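Local atomic coordinates of actin-related protein 8 (Homo sapiens, PDB entry 4FO0), a protein that binds ATP without polymerizing and is a proposed core component of the chromatin remodeling INO80 complex, contributing to nucleosome binding. Residues Leu55-Trp60 with Tyr149-Pro154. Sequence-based numbering, arbitrary orientation.
Sequences LYKDSW and YNIHWP
Asp-58 reaches across to the residue that follows strand 149-152 and takes the backbone N-H of Trp-153 on OD2, with 2.7 Å from Trp-153 N to Asp-58 OD2 and the lone pair that faces away from OD1. A short acidic side chain suits this place: its carboxylate in effect stands in for the backbone carbonyl of Asp-58, the acceptor expected had the parallel pairing continued. Just before it, the backbones themselves pair, in roughly parallel direction, as a single bridge at Lys-57 and Ile-151. Ile-151 N gives its hydrogen to Tyr-56 O over 2.9 Å, and Asp-58 N returns a less straight bond of 3.2 Å to Ile-151 O. At the other end the short amide of Asn-150 probably presents OD1 to Tyr-56 N, although the position of OD1 is less certain.

Side chains also meet on the two flanks of the bridge. The flat ring of Tyr-56 can lie beside that of His-152, planes 18° apart but slid until they barely overlap; Tyr-56 CD1 comes 3.7 Å from His-152 NE2. On the other flank branched, apolar Ile-151 gives the Lys-57 methylenes a surface, Lys-57 CD to Ile-151 CG1 at 3.7 Å. Farther on, Trp-153 CZ2 sits over one face of Trp-60, 4.2 Å from Trp-60 CE3, the broad indoles oblique.

An alanine in place of Asp-58 has no carboxylate to accept the N-H of Trp-153, and the chain just past the strand would probably be held less closely to the loop.

Strand 38-47 pairs with strand 149-152 through Arg-46 and Ile-44, and helix 306-319 covers Trp-60, whose NE1 bonds to Asp-255 of the ATP site. The loop is thus joined to the actin-fold sheet by two backbone bonds, extended by a side-chain acceptor at one end and probably at the other, while its last aromatic residue extends the contact toward the nucleotide pocket.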
# COMPACT_ATOMS: atom_id res chain seq x y z
N LEU A 55 -23.95 -9.95 -8.81
CA LEU A 55 -22.96 -8.90 -8.73
C LEU A 55 -21.69 -9.37 -8.03
O LEU A 55 -21.71 -9.77 -6.87
CB LEU A 55 -23.55 -7.66 -8.06
CG LEU A 55 -24.57 -7.04 -9.03
CD1 LEU A 55 -25.25 -5.81 -8.47
CD2 LEU A 55 -23.86 -6.71 -10.34
N TYR A 56 -20.57 -9.35 -8.75
CA TYR A 56 -19.30 -9.69 -8.15
C TYR A 56 -18.61 -8.44 -7.59
O TYR A 56 -18.39 -7.46 -8.31
CB TYR A 56 -18.38 -10.39 -9.14
CG TYR A 56 -17.09 -10.81 -8.50
CD1 TYR A 56 -15.99 -9.96 -8.48
CD2 TYR A 56 -16.98 -12.04 -7.87
CE1 TYR A 56 -14.80 -10.33 -7.84
CE2 TYR A 56 -15.81 -12.43 -7.25
CZ TYR A 56 -14.72 -11.57 -7.23
OH TYR A 56 -13.56 -11.97 -6.60
N LYS A 57 -18.32 -8.45 -6.30
CA LYS A 57 -17.52 -7.37 -5.71
C LYS A 57 -16.26 -7.98 -5.12
O LYS A 57 -16.33 -8.95 -4.36
CB LYS A 57 -18.29 -6.60 -4.63
CG LYS A 57 -19.67 -6.06 -5.03
CD LYS A 57 -19.65 -5.28 -6.34
CE LYS A 57 -21.06 -4.82 -6.73
NZ LYS A 57 -21.67 -3.93 -5.69
N ASP A 58 -15.10 -7.44 -5.48
CA ASP A 58 -13.87 -7.92 -4.86
C ASP A 58 -13.84 -7.53 -3.39
O ASP A 58 -14.41 -6.53 -2.97
CB ASP A 58 -12.63 -7.36 -5.58
CG ASP A 58 -12.06 -8.34 -6.61
OD1 ASP A 58 -12.14 -9.57 -6.40
OD2 ASP A 58 -11.52 -7.87 -7.64
N SER A 59 -13.15 -8.33 -2.59
CA SER A 59 -12.94 -7.96 -1.21
C SER A 59 -11.93 -6.81 -1.16
O SER A 59 -11.01 -6.74 -1.97
CB SER A 59 -12.41 -9.17 -0.44
OG SER A 59 -12.92 -10.37 -1.00
N TRP A 60 -12.12 -5.90 -0.21
CA TRP A 60 -11.15 -4.86 0.04
C TRP A 60 -10.68 -4.85 1.51
O TRP A 60 -9.58 -5.33 1.82
CB TRP A 60 -11.73 -3.51 -0.34
CG TRP A 60 -10.78 -2.39 -0.15
CD1 TRP A 60 -9.47 -2.47 0.23
CD2 TRP A 60 -11.07 -1.00 -0.33
NE1 TRP A 60 -8.92 -1.21 0.31
CE2 TRP A 60 -9.88 -0.29 -0.03
CE3 TRP A 60 -12.21 -0.28 -0.71
CZ2 TRP A 60 -9.81 1.10 -0.10
CZ3 TRP A 60 -12.14 1.09 -0.78
CH2 TRP A 60 -10.94 1.77 -0.48
N TYR A 149 -22.72 -3.79 -12.55
CA TYR A 149 -21.28 -3.80 -12.79
C TYR A 149 -20.60 -4.66 -11.76
O TYR A 149 -20.94 -4.61 -10.57
CB TYR A 149 -20.72 -2.38 -12.76
CG TYR A 149 -21.07 -1.56 -13.99
CD1 TYR A 149 -22.34 -1.02 -14.16
CD2 TYR A 149 -20.12 -1.32 -14.98
CE1 TYR A 149 -22.66 -0.27 -15.27
CE2 TYR A 149 -20.43 -0.57 -16.11
CZ TYR A 149 -21.71 -0.05 -16.25
OH TYR A 149 -22.02 0.70 -17.36
N ASN A 150 -19.67 -5.49 -12.22
CA ASN A 150 -18.78 -6.19 -11.29
C ASN A 150 -17.56 -5.32 -11.01
O ASN A 150 -17.07 -4.62 -11.91
CB ASN A 150 -18.34 -7.54 -11.83
CG ASN A 150 -19.50 -8.50 -12.00
OD1 ASN A 150 -20.48 -8.46 -11.27
ND2 ASN A 150 -19.38 -9.38 -12.98
N ILE A 151 -17.10 -5.34 -9.77
CA ILE A 151 -15.94 -4.55 -9.37
C ILE A 151 -14.72 -5.44 -9.21
O ILE A 151 -14.76 -6.45 -8.50
CB ILE A 151 -16.21 -3.83 -8.05
CG1 ILE A 151 -17.47 -2.98 -8.17
CG2 ILE A 151 -15.00 -2.98 -7.65
CD1 ILE A 151 -17.38 -1.89 -9.20
N HIS A 152 -13.64 -5.06 -9.89
CA HIS A 152 -12.40 -5.84 -9.87
C HIS A 152 -11.18 -5.01 -9.47
O HIS A 152 -10.90 -3.95 -10.05
CB HIS A 152 -12.15 -6.52 -11.23
CG HIS A 152 -13.24 -7.48 -11.62
ND1 HIS A 152 -14.17 -7.19 -12.60
CD2 HIS A 152 -13.55 -8.71 -11.16
CE1 HIS A 152 -15.01 -8.20 -12.72
NE2 HIS A 152 -14.65 -9.14 -11.86
N TRP A 153 -10.48 -5.51 -8.47
CA TRP A 153 -9.17 -5.02 -8.11
C TRP A 153 -8.15 -6.04 -8.60
O TRP A 153 -8.02 -7.10 -7.99
CB TRP A 153 -9.04 -4.90 -6.60
CG TRP A 153 -9.97 -3.92 -5.96
CD1 TRP A 153 -11.23 -4.17 -5.49
CD2 TRP A 153 -9.71 -2.53 -5.70
NE1 TRP A 153 -11.77 -3.02 -4.95
CE2 TRP A 153 -10.86 -2.00 -5.07
CE3 TRP A 153 -8.62 -1.68 -5.94
CZ2 TRP A 153 -10.95 -0.66 -4.67
CZ3 TRP A 153 -8.71 -0.35 -5.54
CH2 TRP A 153 -9.86 0.15 -4.91
N PRO A 154 -7.45 -5.74 -9.69
CA PRO A 154 -6.52 -6.67 -10.34
C PRO A 154 -5.37 -7.08 -9.42
O PRO A 154 -4.70 -8.06 -9.68
CB PRO A 154 -5.98 -5.86 -11.51
CG PRO A 154 -7.03 -4.85 -11.79
CD PRO A 154 -7.59 -4.49 -10.45